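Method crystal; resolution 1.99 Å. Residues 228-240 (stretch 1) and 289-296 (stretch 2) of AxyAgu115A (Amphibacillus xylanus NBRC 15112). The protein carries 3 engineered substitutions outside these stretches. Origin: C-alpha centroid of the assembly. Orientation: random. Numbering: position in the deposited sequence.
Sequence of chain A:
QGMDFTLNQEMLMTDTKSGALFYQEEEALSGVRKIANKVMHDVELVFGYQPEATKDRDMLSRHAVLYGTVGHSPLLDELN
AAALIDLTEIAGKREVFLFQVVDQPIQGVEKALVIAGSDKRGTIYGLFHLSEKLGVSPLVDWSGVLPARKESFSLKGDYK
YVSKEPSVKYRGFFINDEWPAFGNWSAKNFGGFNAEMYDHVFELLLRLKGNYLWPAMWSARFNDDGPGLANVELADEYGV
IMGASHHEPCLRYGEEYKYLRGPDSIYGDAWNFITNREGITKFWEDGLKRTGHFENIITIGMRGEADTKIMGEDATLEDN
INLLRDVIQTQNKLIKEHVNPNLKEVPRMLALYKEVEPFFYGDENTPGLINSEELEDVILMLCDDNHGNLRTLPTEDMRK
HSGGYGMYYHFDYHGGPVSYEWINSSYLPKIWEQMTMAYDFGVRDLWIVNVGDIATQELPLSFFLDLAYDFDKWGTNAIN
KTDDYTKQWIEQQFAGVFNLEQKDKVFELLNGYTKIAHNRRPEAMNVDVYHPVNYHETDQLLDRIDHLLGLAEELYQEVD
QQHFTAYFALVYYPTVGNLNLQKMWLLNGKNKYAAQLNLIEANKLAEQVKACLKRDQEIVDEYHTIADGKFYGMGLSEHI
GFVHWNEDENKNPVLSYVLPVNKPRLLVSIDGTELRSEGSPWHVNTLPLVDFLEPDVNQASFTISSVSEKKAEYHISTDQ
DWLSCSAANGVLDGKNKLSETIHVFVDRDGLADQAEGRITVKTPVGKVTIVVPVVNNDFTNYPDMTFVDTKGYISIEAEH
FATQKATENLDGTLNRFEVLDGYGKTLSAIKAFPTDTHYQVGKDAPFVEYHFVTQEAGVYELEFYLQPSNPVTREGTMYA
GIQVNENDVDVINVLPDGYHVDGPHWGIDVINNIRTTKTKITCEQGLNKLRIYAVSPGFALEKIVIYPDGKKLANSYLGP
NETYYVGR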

# COMPACT_ATOMS: atom_id res chain seq x y z
N GLY A 228 24.47 29.41 40.25
CA GLY A 228 24.91 28.76 41.48
C GLY A 228 23.76 28.00 42.13
O GLY A 228 22.92 27.40 41.46
N LEU A 229 23.71 28.08 43.46
CA LEU A 229 22.72 27.37 44.27
C LEU A 229 21.40 28.10 44.41
O LEU A 229 20.59 27.69 45.23
CB LEU A 229 23.28 27.16 45.69
CG LEU A 229 24.41 26.15 45.73
CD1 LEU A 229 25.15 26.40 47.06
CD2 LEU A 229 23.88 24.73 45.62
N ALA A 230 21.15 29.18 43.66
CA ALA A 230 19.92 29.94 43.90
C ALA A 230 18.63 29.13 43.68
O ALA A 230 17.61 29.42 44.32
CB ALA A 230 19.91 31.21 43.05
N ASN A 231 18.62 28.12 42.79
CA ASN A 231 17.38 27.33 42.64
C ASN A 231 17.12 26.51 43.91
O ASN A 231 15.98 26.43 44.43
CB ASN A 231 17.45 26.37 41.44
CG ASN A 231 17.52 27.06 40.10
OD1 ASN A 231 17.01 28.16 39.92
ND2 ASN A 231 18.15 26.40 39.12
N VAL A 232 18.16 25.82 44.38
CA VAL A 232 18.09 25.01 45.59
C VAL A 232 17.70 25.88 46.78
O VAL A 232 16.85 25.50 47.61
CB VAL A 232 19.46 24.35 45.81
CG1 VAL A 232 19.48 23.60 47.11
CG2 VAL A 232 19.76 23.44 44.67
N GLU A 233 18.33 27.05 46.90
CA GLU A 233 18.04 27.90 48.05
C GLU A 233 16.59 28.35 48.03
O GLU A 233 15.92 28.32 49.06
CB GLU A 233 19.00 29.09 48.09
CG GLU A 233 20.45 28.72 48.32
CD GLU A 233 21.44 29.85 47.96
OE1 GLU A 233 22.61 29.77 48.37
OE2 GLU A 233 21.05 30.81 47.26
N LEU A 234 16.07 28.70 46.84
CA LEU A 234 14.69 29.18 46.72
C LEU A 234 13.70 28.06 47.04
O LEU A 234 12.71 28.28 47.75
CB LEU A 234 14.44 29.74 45.31
CG LEU A 234 13.09 30.44 45.05
CD1 LEU A 234 12.93 31.62 46.04
CD2 LEU A 234 12.92 30.92 43.62
N ALA A 235 13.93 26.85 46.51
CA ALA A 235 13.04 25.74 46.83
C ALA A 235 12.96 25.53 48.34
O ALA A 235 11.87 25.38 48.92
CB ALA A 235 13.51 24.45 46.14
N ASP A 236 14.12 25.49 48.98
CA ASP A 236 14.20 25.26 50.42
C ASP A 236 13.50 26.37 51.20
O ASP A 236 12.86 26.09 52.22
CB ASP A 236 15.66 25.16 50.81
CG ASP A 236 15.85 25.03 52.30
OD1 ASP A 236 15.64 23.90 52.83
OD2 ASP A 236 16.20 26.05 52.93
N GLU A 237 13.61 27.62 50.75
CA GLU A 237 12.88 28.72 51.38
C GLU A 237 11.36 28.50 51.32
O GLU A 237 10.65 28.69 52.31
CB GLU A 237 13.27 30.02 50.69
CG GLU A 237 12.76 31.25 51.37
CD GLU A 237 13.28 32.54 50.75
OE1 GLU A 237 13.68 32.52 49.57
OE2 GLU A 237 13.28 33.56 51.47
N TYR A 238 10.85 28.10 50.16
CA TYR A 238 9.43 27.85 50.04
C TYR A 238 8.99 26.53 50.66
O TYR A 238 7.78 26.31 50.78
CB TYR A 238 9.03 27.84 48.57
CG TYR A 238 8.88 29.18 47.88
CD1 TYR A 238 8.04 30.18 48.41
CD2 TYR A 238 9.52 29.44 46.69
CE1 TYR A 238 7.88 31.39 47.76
CE2 TYR A 238 9.37 30.64 46.04
CZ TYR A 238 8.55 31.62 46.57
OH TYR A 238 8.42 32.81 45.90
N GLY A 239 9.91 25.64 51.01
CA GLY A 239 9.51 24.31 51.44
C GLY A 239 9.06 23.41 50.31
O GLY A 239 8.32 22.46 50.56
N VAL A 240 9.48 23.68 49.08
CA VAL A 240 9.36 22.70 48.00
C VAL A 240 10.46 21.66 48.21
O VAL A 240 11.65 21.98 48.16
CB VAL A 240 9.49 23.37 46.63
CG1 VAL A 240 9.56 22.31 45.49
CG2 VAL A 240 8.33 24.35 46.42
N LYS A 289 27.36 16.38 50.73
CA LYS A 289 27.87 17.54 51.46
C LYS A 289 27.34 18.85 50.89
O LYS A 289 27.17 19.82 51.63
CB LYS A 289 29.40 17.55 51.43
CG LYS A 289 30.08 16.55 52.34
CD LYS A 289 31.59 16.82 52.39
CE LYS A 289 32.32 15.83 53.30
NZ LYS A 289 33.78 16.13 53.42
N ARG A 290 27.09 18.90 49.57
CA ARG A 290 26.78 20.19 48.95
C ARG A 290 25.33 20.60 49.17
O ARG A 290 25.05 21.79 49.38
CB ARG A 290 27.10 20.13 47.45
CG ARG A 290 27.49 21.47 46.87
CD ARG A 290 27.49 21.42 45.35
NE ARG A 290 27.46 22.76 44.78
CZ ARG A 290 26.87 23.06 43.62
NH1 ARG A 290 26.28 22.10 42.92
NH2 ARG A 290 26.86 24.30 43.17
N THR A 291 24.37 19.68 49.09
CA THR A 291 22.98 20.08 49.28
C THR A 291 22.26 19.20 50.30
O THR A 291 21.03 19.28 50.40
CB THR A 291 22.21 20.10 47.94
OG1 THR A 291 22.09 18.77 47.42
CG2 THR A 291 22.93 20.98 46.93
N GLY A 292 22.99 18.42 51.10
CA GLY A 292 22.33 17.55 52.05
C GLY A 292 21.56 18.26 53.15
O GLY A 292 20.67 17.66 53.77
N HIS A 293 21.84 19.54 53.38
CA HIS A 293 21.16 20.23 54.48
C HIS A 293 19.88 20.95 54.04
O HIS A 293 19.19 21.52 54.89
CB HIS A 293 22.10 21.22 55.14
CG HIS A 293 22.62 22.28 54.21
ND1 HIS A 293 23.48 22.01 53.17
CD2 HIS A 293 22.40 23.62 54.18
CE1 HIS A 293 23.77 23.13 52.54
NE2 HIS A 293 23.13 24.12 53.13
N PHE A 294 19.57 20.93 52.75
CA PHE A 294 18.30 21.45 52.26
C PHE A 294 17.24 20.36 52.35
O PHE A 294 17.54 19.19 52.61
CB PHE A 294 18.46 21.93 50.82
CG PHE A 294 19.45 23.03 50.65
CD1 PHE A 294 19.17 24.30 51.11
CD2 PHE A 294 20.68 22.79 50.04
CE1 PHE A 294 20.10 25.33 50.97
CE2 PHE A 294 21.59 23.81 49.88
CZ PHE A 294 21.31 25.08 50.36
N GLU A 295 15.97 20.74 52.15
CA GLU A 295 14.88 19.79 52.30
C GLU A 295 14.72 19.01 50.99
O GLU A 295 14.37 19.58 49.95
CB GLU A 295 13.58 20.50 52.68
CG GLU A 295 12.52 19.55 53.23
CD GLU A 295 11.24 20.24 53.75
OE1 GLU A 295 11.06 21.47 53.54
OE2 GLU A 295 10.41 19.53 54.35
N ASN A 296 14.96 17.70 51.04
CA ASN A 296 14.91 16.91 49.81
C ASN A 296 14.68 15.45 50.19
O ASN A 296 14.70 15.08 51.36
CB ASN A 296 16.19 17.09 48.97
CG ASN A 296 17.45 17.02 49.83
OD1 ASN A 296 17.61 16.08 50.63
ND2 ASN A 296 18.32 18.03 49.70
O HOH W 1 12.53 23.79 53.94
O HOH W 2 16.21 22.55 55.17
O HOH W 3 14.06 22.08 49.15

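The most unusual feature of this contact is how little of it rests on direct polar bonding: one hydrogen bond joins the two stretches, while three waters lie between the stretches at the same end of the interface, two of them donating to both. The direct bond runs from Glu-295 N to Asp-236 OD1, 3.2 Å with an N-H...acceptor angle of 142°, a somewhat bent but acceptable geometry. It falls where the CA atoms of the two stretches are nearest, 5.8 Å between Asp-236 CA and Glu-295 CA.

Stretch 1 supplies a helix, residues 230-238, preceded by Leu-229 at the N-cap position. Stretch 2 enters as the last part of a helix and then folds through a type I turn from Thr-291 to Phe-294, closed by Phe-294 N to Thr-291 O at 3.2 Å. Asn-296 adds a brace from its side chain, ND2 to Thr-291 O at 3.1 Å. The turn delivers Phe-294 to the helix, where Val-232 and Asp-236, four residues apart, both direct their CA-to-CB bonds toward stretch 2.

Phe-294 has the largest area covered by the opposing stretch, 90 Å². Val-232 CG1 lies 3.5 Å from the centroid of the Phe-294 ring and 23° off the ring normal, which places the methyl over the face as a CH-pi contact; its nearest ring atom is Phe-294 CD2 at 3.3 Å. Asp-236 meets the same ring differently, with its CG near the ring plane and 3.6 Å from Phe-294 CD1. An edge carries the ring's C-H groups, whose slight positive charge suits a carboxylate.

Toward the start of the helix the contact is looser. Leu-229 CD2 sits over one face of the Arg-290 guanidinium, 3.9 Å from Arg-290 NH2, so the flat group offers its face to a methyl while NH1 and NH2 bond elsewhere in the structure. The same Leu-229 CD2 is 4.1 Å from Thr-291 CG2.

At the other end, Gly-239 leaves the helix with positive phi (75°), a conformation in which a CB would be jammed against the preceding carbonyl oxygen. Gly-239 CA lies 3.9 Å from Glu-295 OE1. Water 1 lies 2.9 Å from Asp-236 O and 2.8 Å from Glu-295 OE1 and can donate to either. Water 2 donates to Asp-236 OD1 (2.8 Å) and His-293 O (3.2 Å), so OD1 accepts from both a backbone amide and a water. Water 3 donates to Val-240 O and Glu-295 O, each 2.6 Å from the water O; these carbonyl oxygens, 4.0 Å apart, are both acceptors and need such a donor to link them.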